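Local coordinates for SH2 domain-containing protein 3C (Homo sapiens, PDB 3T6G), which acts as an adapter in integrin-mediated cell adhesion and migration, its C-terminal Ras-GEF-like domain being closed, unable to carry out canonical exchange and required in that form for BCAR1 binding, at residues H104-M109 with E275-E280; L97-R102 with N144-A149; R284-S289 with E301-V306; T20-S23 with P27-N30. The protein carries 2 engineered substitutions. One frame throughout, in Å; residues are numbered along the deposited sequence.

Contact 1: residues H104-M109 with E275-E280; sequences HTMSIM and EVFSTE
A Met-aromatic contact between Met-106 and Phe-277 joins helix 93-115 to the short turn that links helix 271-276 with helix 279-287, deep inside the Cdc25-homology domain. Met-106 SD lies at the edge of the phenyl ring, near its plane, 5.3 Å from the centroid of Phe-277 and 78° off the ring normal. The closest ring atom is CD1, with Met-106 SD 4.0 Å from Phe-277 CD1. CG of Met-106 is anti to its backbone nitrogen (chi1 173°), and bends at chi2 and chi3 then fold the thioether so that Met-106 CE comes beside the same ring corner, 4.1 Å from Phe-277 CD1. One helical turn further on, Met-109 reaches the end of helix 271-276 with its methyl group: Met-109 CE is 3.6 Å from Val-276 CG1, and the two side chains meet at about a right angle. That methyl also sits close to the valine carbonyl, Met-109 CE being 3.7 Å from Val-276 O. Within the turn Ser-278 N donates to Glu-275 O at 2.9 Å, and Ser-278 is the N-cap of the following helix, its OG bonded to Phe-281 N. Beyond this pair of segments Phe-277 packs against Leu-53, His-56 and Val-57 of helix 50-64, while Val-41 of helix 35-46 touches both Met-109 and Val-276. Flexible methionines spaced three residues apart thus fit an irregular helix-to-helix turn, with a Met-aromatic contact, sulfur at the ring edge, inside an all-helical Ras-GEF fold.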
# COMPACT_ATOMS: atom_id res chain seq x y z
N HIS A 104 5.45 6.48 -3.89
CA HIS A 104 5.46 7.65 -4.74
C HIS A 104 6.85 8.18 -5.04
O HIS A 104 7.11 8.66 -6.14
CB HIS A 104 4.54 8.78 -4.25
CG HIS A 104 4.27 9.80 -5.33
ND1 HIS A 104 3.84 9.44 -6.60
CD2 HIS A 104 4.42 11.15 -5.35
CE1 HIS A 104 3.71 10.53 -7.34
NE2 HIS A 104 4.05 11.57 -6.61
N THR A 105 7.74 8.11 -4.06
CA THR A 105 9.09 8.61 -4.25
C THR A 105 9.89 7.82 -5.31
O THR A 105 10.64 8.39 -6.09
CB THR A 105 9.80 8.71 -2.93
OG1 THR A 105 9.23 9.81 -2.23
CG2 THR A 105 11.30 8.96 -3.11
N MET A 106 9.67 6.51 -5.34
CA MET A 106 10.20 5.65 -6.37
C MET A 106 9.71 6.11 -7.76
O MET A 106 10.53 6.34 -8.66
CB MET A 106 9.75 4.22 -6.08
CG MET A 106 10.07 3.17 -7.14
SD MET A 106 11.81 2.71 -7.16
CE MET A 106 12.28 2.68 -5.42
N SER A 107 8.40 6.23 -7.94
CA SER A 107 7.80 6.69 -9.21
C SER A 107 8.44 7.99 -9.69
O SER A 107 8.79 8.13 -10.87
CB SER A 107 6.30 6.89 -9.06
OG SER A 107 5.67 5.64 -8.82
N ILE A 108 8.66 8.91 -8.77
CA ILE A 108 9.38 10.12 -9.09
C ILE A 108 10.80 9.81 -9.64
O ILE A 108 11.21 10.34 -10.67
CB ILE A 108 9.47 11.03 -7.87
CG1 ILE A 108 8.07 11.41 -7.39
CG2 ILE A 108 10.28 12.26 -8.18
CD1 ILE A 108 8.05 12.57 -6.39
N MET A 109 11.52 8.94 -8.93
CA MET A 109 12.89 8.58 -9.28
C MET A 109 12.93 8.10 -10.72
O MET A 109 13.65 8.63 -11.55
CB MET A 109 13.40 7.47 -8.35
CG MET A 109 14.76 6.87 -8.73
SD MET A 109 16.02 8.06 -8.28
CE MET A 109 17.46 7.01 -8.15
N GLU A 275 21.73 0.82 -3.10
CA GLU A 275 21.60 2.21 -2.66
C GLU A 275 20.56 2.98 -3.48
O GLU A 275 19.71 3.70 -2.91
CB GLU A 275 22.93 2.93 -2.71
CG GLU A 275 22.90 4.29 -2.07
CD GLU A 275 24.28 4.70 -1.55
OE1 GLU A 275 25.16 3.81 -1.45
OE2 GLU A 275 24.48 5.90 -1.25
N VAL A 276 20.61 2.81 -4.82
CA VAL A 276 19.79 3.58 -5.77
C VAL A 276 18.31 3.36 -5.50
O VAL A 276 17.49 4.27 -5.62
CB VAL A 276 20.14 3.20 -7.24
CG1 VAL A 276 19.16 3.79 -8.19
CG2 VAL A 276 21.58 3.66 -7.60
N PHE A 277 17.98 2.14 -5.10
CA PHE A 277 16.61 1.72 -4.85
C PHE A 277 16.22 1.85 -3.38
O PHE A 277 15.25 1.23 -2.92
CB PHE A 277 16.43 0.28 -5.31
CG PHE A 277 16.33 0.14 -6.79
CD1 PHE A 277 15.39 0.89 -7.50
CD2 PHE A 277 17.18 -0.72 -7.48
CE1 PHE A 277 15.30 0.78 -8.88
CE2 PHE A 277 17.08 -0.84 -8.86
CZ PHE A 277 16.15 -0.09 -9.56
N SER A 278 16.99 2.66 -2.65
CA SER A 278 16.67 2.91 -1.26
C SER A 278 16.00 4.28 -1.14
O SER A 278 16.48 5.26 -1.74
CB SER A 278 17.93 2.82 -0.39
OG SER A 278 18.29 4.09 0.13
N THR A 279 14.90 4.33 -0.36
CA THR A 279 14.06 5.54 -0.24
C THR A 279 14.80 6.72 0.38
O THR A 279 14.66 7.86 -0.07
CB THR A 279 12.79 5.28 0.58
OG1 THR A 279 12.01 4.25 -0.04
CG2 THR A 279 11.97 6.55 0.68
N GLU A 280 15.57 6.44 1.43
CA GLU A 280 16.46 7.43 2.00
C GLU A 280 17.42 8.00 0.95
O GLU A 280 17.61 9.21 0.87
CB GLU A 280 17.27 6.82 3.16
CG GLU A 280 16.43 5.99 4.13
CD GLU A 280 16.99 6.02 5.56
OE1 GLU A 280 16.71 5.09 6.34
OE2 GLU A 280 17.68 7.00 5.91

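Contact 2: residues L97-R102 with N144-A149; sequences LDLLER and NMFSFA
Within 97-102, Leu-99 is the first residue to meet Phe-146, and it does so with backbone and side chain alike. Its carbonyl oxygen lies in the plane of the phenyl ring at the rim, with Leu-99 O 3.6 Å from Phe-146 CE1, where the slightly positive ring hydrogens probably favour it. Alongside, Leu-99 CD2 approaches the same ring atom, 4.1 Å from Phe-146 CE1. One turn later Arg-102 approaches the ring obliquely, its guanidinium plane only 8° from that of the ring. Its chain is extended from CG to NE and crosses the phenylalanine side chain at about a right angle: Arg-102 CB is 4.0 Å from Phe-146 CZ, and Arg-102 NE is 3.9 Å from Phe-146 CE2. The guanidinium itself has polar partners, a salt bridge from NE to Asp-61 OD1 and hydrogen bonds from NH1 to Phe-277 O and Thr-279 OG1. Asn-144 OD1 caps helix 145-155 through weak bonds from Phe-146 N and Ser-147 N. Replacing Phe-146 by an alanine would probably open a gap between the two helices and leave the arginine methylenes and Leu-99 CD2 without their aromatic neighbour. The buried guanidinium charge is probably balanced by Asp-61, whose other oxygen also holds Ser-147 OG and Asn-144 ND2, while the methylenes of Arg-102 pack against the Phe-146 ring and its side chain touches Val-60.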
# COMPACT_ATOMS: atom_id res chain seq x y z
N LEU A 97 2.56 4.41 6.24
CA LEU A 97 3.00 5.69 5.74
C LEU A 97 4.36 5.58 5.04
O LEU A 97 4.56 6.20 4.00
CB LEU A 97 3.01 6.74 6.85
CG LEU A 97 1.64 7.15 7.38
CD1 LEU A 97 1.79 8.25 8.41
CD2 LEU A 97 0.75 7.62 6.25
N ASP A 98 5.27 4.76 5.59
CA ASP A 98 6.58 4.54 4.99
C ASP A 98 6.48 3.90 3.61
O ASP A 98 7.18 4.30 2.68
CB ASP A 98 7.47 3.64 5.87
CG ASP A 98 7.98 4.35 7.07
OD1 ASP A 98 7.99 5.61 7.05
OD2 ASP A 98 8.38 3.66 8.04
N LEU A 99 5.64 2.88 3.49
CA LEU A 99 5.42 2.26 2.20
C LEU A 99 4.82 3.26 1.21
O LEU A 99 5.02 3.12 0.02
CB LEU A 99 4.53 1.03 2.29
CG LEU A 99 5.11 -0.24 2.90
CD1 LEU A 99 4.00 -1.31 2.98
CD2 LEU A 99 6.27 -0.75 2.07
N LEU A 100 4.08 4.26 1.69
CA LEU A 100 3.51 5.24 0.78
C LEU A 100 4.58 6.22 0.29
O LEU A 100 4.59 6.63 -0.88
CB LEU A 100 2.30 5.98 1.38
CG LEU A 100 0.95 5.25 1.48
CD1 LEU A 100 -0.02 5.98 2.42
CD2 LEU A 100 0.29 5.04 0.13
N GLU A 101 5.50 6.62 1.18
CA GLU A 101 6.61 7.47 0.76
C GLU A 101 7.44 6.71 -0.25
O GLU A 101 7.85 7.27 -1.27
CB GLU A 101 7.51 7.87 1.93
CG GLU A 101 8.71 8.73 1.50
CD GLU A 101 8.34 10.20 1.26
OE1 GLU A 101 7.47 10.71 1.98
OE2 GLU A 101 8.92 10.84 0.35
N ARG A 102 7.65 5.43 0.02
CA ARG A 102 8.51 4.64 -0.84
C ARG A 102 7.94 4.60 -2.24
O ARG A 102 8.62 4.94 -3.21
CB ARG A 102 8.69 3.21 -0.31
CG ARG A 102 9.86 2.47 -0.99
CD ARG A 102 10.10 1.06 -0.47
NE ARG A 102 10.85 0.25 -1.43
CZ ARG A 102 12.11 0.49 -1.78
NH1 ARG A 102 12.80 1.51 -1.27
NH2 ARG A 102 12.70 -0.30 -2.66
N ASN A 144 6.23 -9.07 -7.69
CA ASN A 144 6.29 -7.96 -6.76
C ASN A 144 5.31 -6.87 -7.19
O ASN A 144 5.67 -5.99 -7.97
CB ASN A 144 7.74 -7.41 -6.69
CG ASN A 144 7.84 -6.16 -5.85
OD1 ASN A 144 6.85 -5.78 -5.21
ND2 ASN A 144 9.00 -5.51 -5.86
N MET A 145 4.06 -6.94 -6.70
CA MET A 145 3.01 -6.00 -7.10
C MET A 145 3.30 -4.58 -6.63
O MET A 145 2.81 -3.61 -7.20
CB MET A 145 1.63 -6.40 -6.56
CG MET A 145 1.10 -7.75 -6.98
SD MET A 145 1.13 -8.03 -8.77
CE MET A 145 2.89 -8.29 -9.04
N PHE A 146 4.07 -4.45 -5.57
CA PHE A 146 4.34 -3.13 -5.01
C PHE A 146 5.10 -2.26 -6.02
O PHE A 146 4.57 -1.27 -6.51
CB PHE A 146 5.09 -3.27 -3.67
CG PHE A 146 5.56 -1.94 -3.08
CD1 PHE A 146 4.72 -1.17 -2.33
CD2 PHE A 146 6.84 -1.50 -3.28
CE1 PHE A 146 5.14 0.02 -1.79
CE2 PHE A 146 7.27 -0.31 -2.74
CZ PHE A 146 6.42 0.45 -2.00
N SER A 147 6.34 -2.64 -6.34
CA SER A 147 7.13 -1.87 -7.31
C SER A 147 6.64 -1.95 -8.76
O SER A 147 6.80 -1.00 -9.53
CB SER A 147 8.63 -2.19 -7.20
OG SER A 147 9.20 -1.38 -6.18
N PHE A 148 6.03 -3.06 -9.13
CA PHE A 148 5.30 -3.12 -10.38
C PHE A 148 4.39 -1.90 -10.52
O PHE A 148 4.42 -1.21 -11.54
CB PHE A 148 4.46 -4.39 -10.43
CG PHE A 148 3.42 -4.36 -11.52
CD1 PHE A 148 3.80 -4.33 -12.86
CD2 PHE A 148 2.06 -4.38 -11.20
CE1 PHE A 148 2.84 -4.31 -13.86
CE2 PHE A 148 1.07 -4.36 -12.21
CZ PHE A 148 1.47 -4.32 -13.55
N ALA A 149 3.60 -1.60 -9.49
CA ALA A 149 2.64 -0.50 -9.56
C ALA A 149 3.32 0.84 -9.39
O ALA A 149 2.85 1.85 -9.89
CB ALA A 149 1.54 -0.67 -8.49

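Contact 3: residues R284-S289 with E301-V306; sequences RLLWGS and EKFDKV
The last turn of helix 279-287 passes helix 296-314 with Leu-286 and Phe-303 nearest, their CA atoms 8.5 Å apart, before Gly-288 ends the helical run with a positive phi. The Phe-303 ring turns CD1, CE1 and CZ toward Trp-287 and Leu-286, against the indole face that Leu-286 CB also covers. With CG of Trp-287 anti to its carbonyl carbon (chi1 -63°), the indole is carried over the Phe-303 edge in an offset edge-to-face pair, planes at 72°. The closest approach is Trp-287 NE1 to Phe-303 CD1, 3.4 Å. Leu-286 CD2 sits 3.5 Å from Phe-303 CZ; nearer the indole, Leu-286 O lies in the ring plane, 3.6 Å from Phe-303 CE1. Ile-108 and Val-112 of helix 93-115 also touch the phenyl group. A serine at the place of Phe-303 is likely to strip Trp-287 of its edge-on partner and leave Leu-286 CD2 facing a gap. The indole N-H is not spent on the phenyl ring: NE1 bonds to Arg-299 O, and the Arg-299 side chain makes a cation-pi contact with the indole, so that polar bonds and aromatic packing together probably fix its rotation.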
# COMPACT_ATOMS: atom_id res chain seq x y z
N ARG A 284 17.08 12.06 -0.37
CA ARG A 284 18.26 12.93 -0.40
C ARG A 284 18.65 13.35 -1.82
O ARG A 284 18.96 14.52 -2.07
CB ARG A 284 19.43 12.21 0.26
CG ARG A 284 19.42 12.30 1.77
CD ARG A 284 19.90 13.66 2.18
NE ARG A 284 20.54 13.60 3.48
CZ ARG A 284 21.85 13.70 3.69
NH1 ARG A 284 22.67 13.88 2.67
NH2 ARG A 284 22.31 13.62 4.93
N LEU A 285 18.64 12.39 -2.74
CA LEU A 285 18.89 12.69 -4.14
C LEU A 285 17.93 13.75 -4.64
O LEU A 285 18.33 14.79 -5.14
CB LEU A 285 18.70 11.44 -4.99
CG LEU A 285 18.68 11.64 -6.49
CD1 LEU A 285 20.02 12.15 -6.95
CD2 LEU A 285 18.33 10.33 -7.18
N LEU A 286 16.64 13.48 -4.50
CA LEU A 286 15.60 14.33 -5.05
C LEU A 286 15.52 15.69 -4.35
O LEU A 286 15.49 16.73 -4.99
CB LEU A 286 14.27 13.58 -4.97
CG LEU A 286 14.29 12.35 -5.89
CD1 LEU A 286 13.11 11.43 -5.65
CD2 LEU A 286 14.33 12.78 -7.35
N TRP A 287 15.51 15.68 -3.03
CA TRP A 287 15.23 16.93 -2.33
C TRP A 287 16.45 17.57 -1.67
O TRP A 287 16.36 18.70 -1.18
CB TRP A 287 14.06 16.74 -1.36
CG TRP A 287 12.78 16.39 -2.10
CD1 TRP A 287 11.94 17.26 -2.75
CD2 TRP A 287 12.21 15.08 -2.28
NE1 TRP A 287 10.89 16.57 -3.32
CE2 TRP A 287 11.03 15.24 -3.04
CE3 TRP A 287 12.58 13.80 -1.86
CZ2 TRP A 287 10.22 14.16 -3.40
CZ3 TRP A 287 11.77 12.73 -2.22
CH2 TRP A 287 10.60 12.91 -2.97
N GLY A 288 17.58 16.87 -1.70
CA GLY A 288 18.80 17.36 -1.06
C GLY A 288 18.68 17.28 0.46
O GLY A 288 17.58 17.14 0.99
N SER A 289 19.80 17.35 1.17
CA SER A 289 19.73 17.45 2.63
C SER A 289 18.98 18.74 2.92
O SER A 289 18.96 19.66 2.10
CB SER A 289 21.12 17.46 3.27
OG SER A 289 21.89 18.58 2.86
N GLU A 301 4.45 18.35 -3.84
CA GLU A 301 3.94 19.51 -4.56
C GLU A 301 5.04 20.11 -5.42
O GLU A 301 4.86 20.35 -6.60
CB GLU A 301 3.46 20.60 -3.59
CG GLU A 301 2.31 20.20 -2.68
CD GLU A 301 2.11 21.18 -1.51
OE1 GLU A 301 3.12 21.62 -0.91
OE2 GLU A 301 0.94 21.52 -1.21
N LYS A 302 6.21 20.35 -4.82
CA LYS A 302 7.27 21.05 -5.52
C LYS A 302 7.84 20.23 -6.67
O LYS A 302 8.27 20.79 -7.68
CB LYS A 302 8.38 21.49 -4.56
CG LYS A 302 7.88 22.23 -3.31
CD LYS A 302 7.08 23.50 -3.65
CE LYS A 302 6.61 24.27 -2.41
NZ LYS A 302 5.49 23.61 -1.67
N PHE A 303 7.83 18.92 -6.54
CA PHE A 303 8.39 18.10 -7.60
C PHE A 303 7.44 17.95 -8.77
O PHE A 303 7.87 17.74 -9.90
CB PHE A 303 8.85 16.74 -7.09
CG PHE A 303 10.25 16.39 -7.51
CD1 PHE A 303 11.33 16.75 -6.71
CD2 PHE A 303 10.49 15.75 -8.72
CE1 PHE A 303 12.63 16.46 -7.10
CE2 PHE A 303 11.78 15.46 -9.12
CZ PHE A 303 12.86 15.82 -8.31
N ASP A 304 6.15 18.05 -8.49
CA ASP A 304 5.17 17.86 -9.55
C ASP A 304 5.39 18.96 -10.55
O ASP A 304 5.24 18.77 -11.75
CB ASP A 304 3.76 17.92 -9.00
CG ASP A 304 2.72 17.74 -10.08
OD1 ASP A 304 2.49 16.58 -10.47
OD2 ASP A 304 2.15 18.76 -10.53
N LYS A 305 5.79 20.13 -10.05
CA LYS A 305 6.09 21.25 -10.92
C LYS A 305 7.43 21.04 -11.65
O LYS A 305 7.57 21.41 -12.83
CB LYS A 305 6.05 22.57 -10.13
CG LYS A 305 7.43 23.18 -9.83
CD LYS A 305 8.08 23.78 -11.09
CE LYS A 305 9.44 24.41 -10.80
NZ LYS A 305 10.03 25.02 -12.02
N VAL A 306 8.40 20.45 -10.95
CA VAL A 306 9.73 20.27 -11.52
C VAL A 306 9.69 19.32 -12.70
O VAL A 306 10.33 19.55 -13.71
CB VAL A 306 10.71 19.72 -10.50
CG1 VAL A 306 11.95 19.20 -11.20
CG2 VAL A 306 11.07 20.81 -9.53

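Contact 4: residues T20-S23 with P27-N30; sequences TFQS and PRDN
Asn-30 OD1 is held by two donors from the end of helix 279-287 and just beyond: Asn-30 OD1 lies 2.8 Å from Arg-284 NH1, and Ser-289 N adds a weak bond. These bonds hold one limb of an irregular surface loop that precedes helix 35-46 and doubles back on itself without strand pairing. The backbones of the two limbs come closest where the CA atoms of Ser-23 and Pro-27 are 6.3 Å apart; Ser-23 O is 4.2 Å from Pro-27 N, so the contact there is loose. Further out, the side chains of Gln-22 and Arg-28 lie side by side and point the same way. The amide end of Gln-22 meets the guanidinium at its edge, in plane, and the two flat groups are turned only 18° from each other. Arg-28 gets there by a bend at chi3 (-75°), while the Gln-22 chain is extended beyond CG. These two exposed residues supply over half of a small buried area. Other residues tie the loop to the domain. Phe-21 packs on Glu-280 and Phe-281 of helix 279-287, and Ser-23 OG hydrogen-bonds to the carboxylate of Glu-275 and, weakly, to Leu-25 N.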
# COMPACT_ATOMS: atom_id res chain seq x y z
N THR A 20 20.13 11.58 8.11
CA THR A 20 21.28 10.87 8.71
C THR A 20 21.95 9.86 7.78
O THR A 20 22.96 9.25 8.13
CB THR A 20 20.90 10.18 10.05
OG1 THR A 20 19.88 9.19 9.84
CG2 THR A 20 20.42 11.21 11.05
N PHE A 21 21.37 9.70 6.59
CA PHE A 21 21.91 8.81 5.57
C PHE A 21 23.28 9.30 5.09
O PHE A 21 23.46 10.49 4.83
CB PHE A 21 20.92 8.69 4.41
CG PHE A 21 21.41 7.85 3.25
CD1 PHE A 21 21.16 6.50 3.20
CD2 PHE A 21 22.12 8.43 2.22
CE1 PHE A 21 21.62 5.73 2.14
CE2 PHE A 21 22.58 7.67 1.15
CZ PHE A 21 22.32 6.32 1.11
N GLN A 22 24.24 8.39 5.02
CA GLN A 22 25.60 8.71 4.60
C GLN A 22 26.02 7.64 3.61
O GLN A 22 25.57 6.50 3.73
CB GLN A 22 26.55 8.70 5.80
CG GLN A 22 26.24 9.71 6.91
CD GLN A 22 27.10 9.49 8.17
OE1 GLN A 22 26.91 8.51 8.90
NE2 GLN A 22 28.04 10.41 8.42
N SER A 23 26.88 8.00 2.65
CA SER A 23 27.38 7.07 1.63
C SER A 23 28.45 7.74 0.77
O SER A 23 28.74 8.92 0.96
CB SER A 23 26.25 6.59 0.72
OG SER A 23 26.75 5.79 -0.34
N PRO A 27 27.12 12.62 -0.20
CA PRO A 27 28.00 13.27 0.78
C PRO A 27 27.21 14.13 1.78
O PRO A 27 26.02 14.36 1.57
CB PRO A 27 28.91 14.14 -0.09
CG PRO A 27 28.08 14.48 -1.28
CD PRO A 27 27.18 13.27 -1.52
N ARG A 28 27.87 14.59 2.84
CA ARG A 28 27.18 15.20 3.97
C ARG A 28 26.09 16.20 3.61
O ARG A 28 24.92 15.97 3.90
CB ARG A 28 28.17 15.82 4.96
CG ARG A 28 27.51 16.44 6.19
CD ARG A 28 28.43 16.37 7.41
NE ARG A 28 28.48 15.02 7.97
CZ ARG A 28 29.26 14.65 8.98
NH1 ARG A 28 30.07 15.53 9.56
NH2 ARG A 28 29.23 13.39 9.40
N ASP A 29 26.46 17.31 2.97
CA ASP A 29 25.46 18.34 2.68
C ASP A 29 25.15 18.47 1.20
O ASP A 29 25.53 19.46 0.58
CB ASP A 29 25.93 19.70 3.21
CG ASP A 29 25.55 19.92 4.65
OD1 ASP A 29 26.45 19.87 5.52
OD2 ASP A 29 24.34 20.14 4.92
N ASN A 30 24.43 17.50 0.64
CA ASN A 30 24.21 17.51 -0.81
C ASN A 30 23.08 18.44 -1.28
O ASN A 30 22.14 18.71 -0.54
CB ASN A 30 23.99 16.10 -1.35
CG ASN A 30 22.73 15.47 -0.83
OD1 ASN A 30 22.50 15.43 0.37
ND2 ASN A 30 21.89 14.98 -1.74

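Contact 4 comes first along the chain, in the loop before helix 35-46. Contacts 1 and 2 both use helix 93-115 and cross in sequence, their segments alternating, with centres about 10 Å apart near the middle of the chain. Contact 3 follows, sharing helix 279-287 with contact 1, their centres about 12 Å apart; Met-109 SD touches Leu-285 CD2 and Ile-108 packs on Phe-303 between them. The surface loop of contact 4 lies about 16 Å, centre to centre, from both contacts 1 and 3, and about 10 Å at nearest atoms from contact 2. Helix 93-115 thus binds central and C-terminal parts of the Cdc25-homology domain into one compact body.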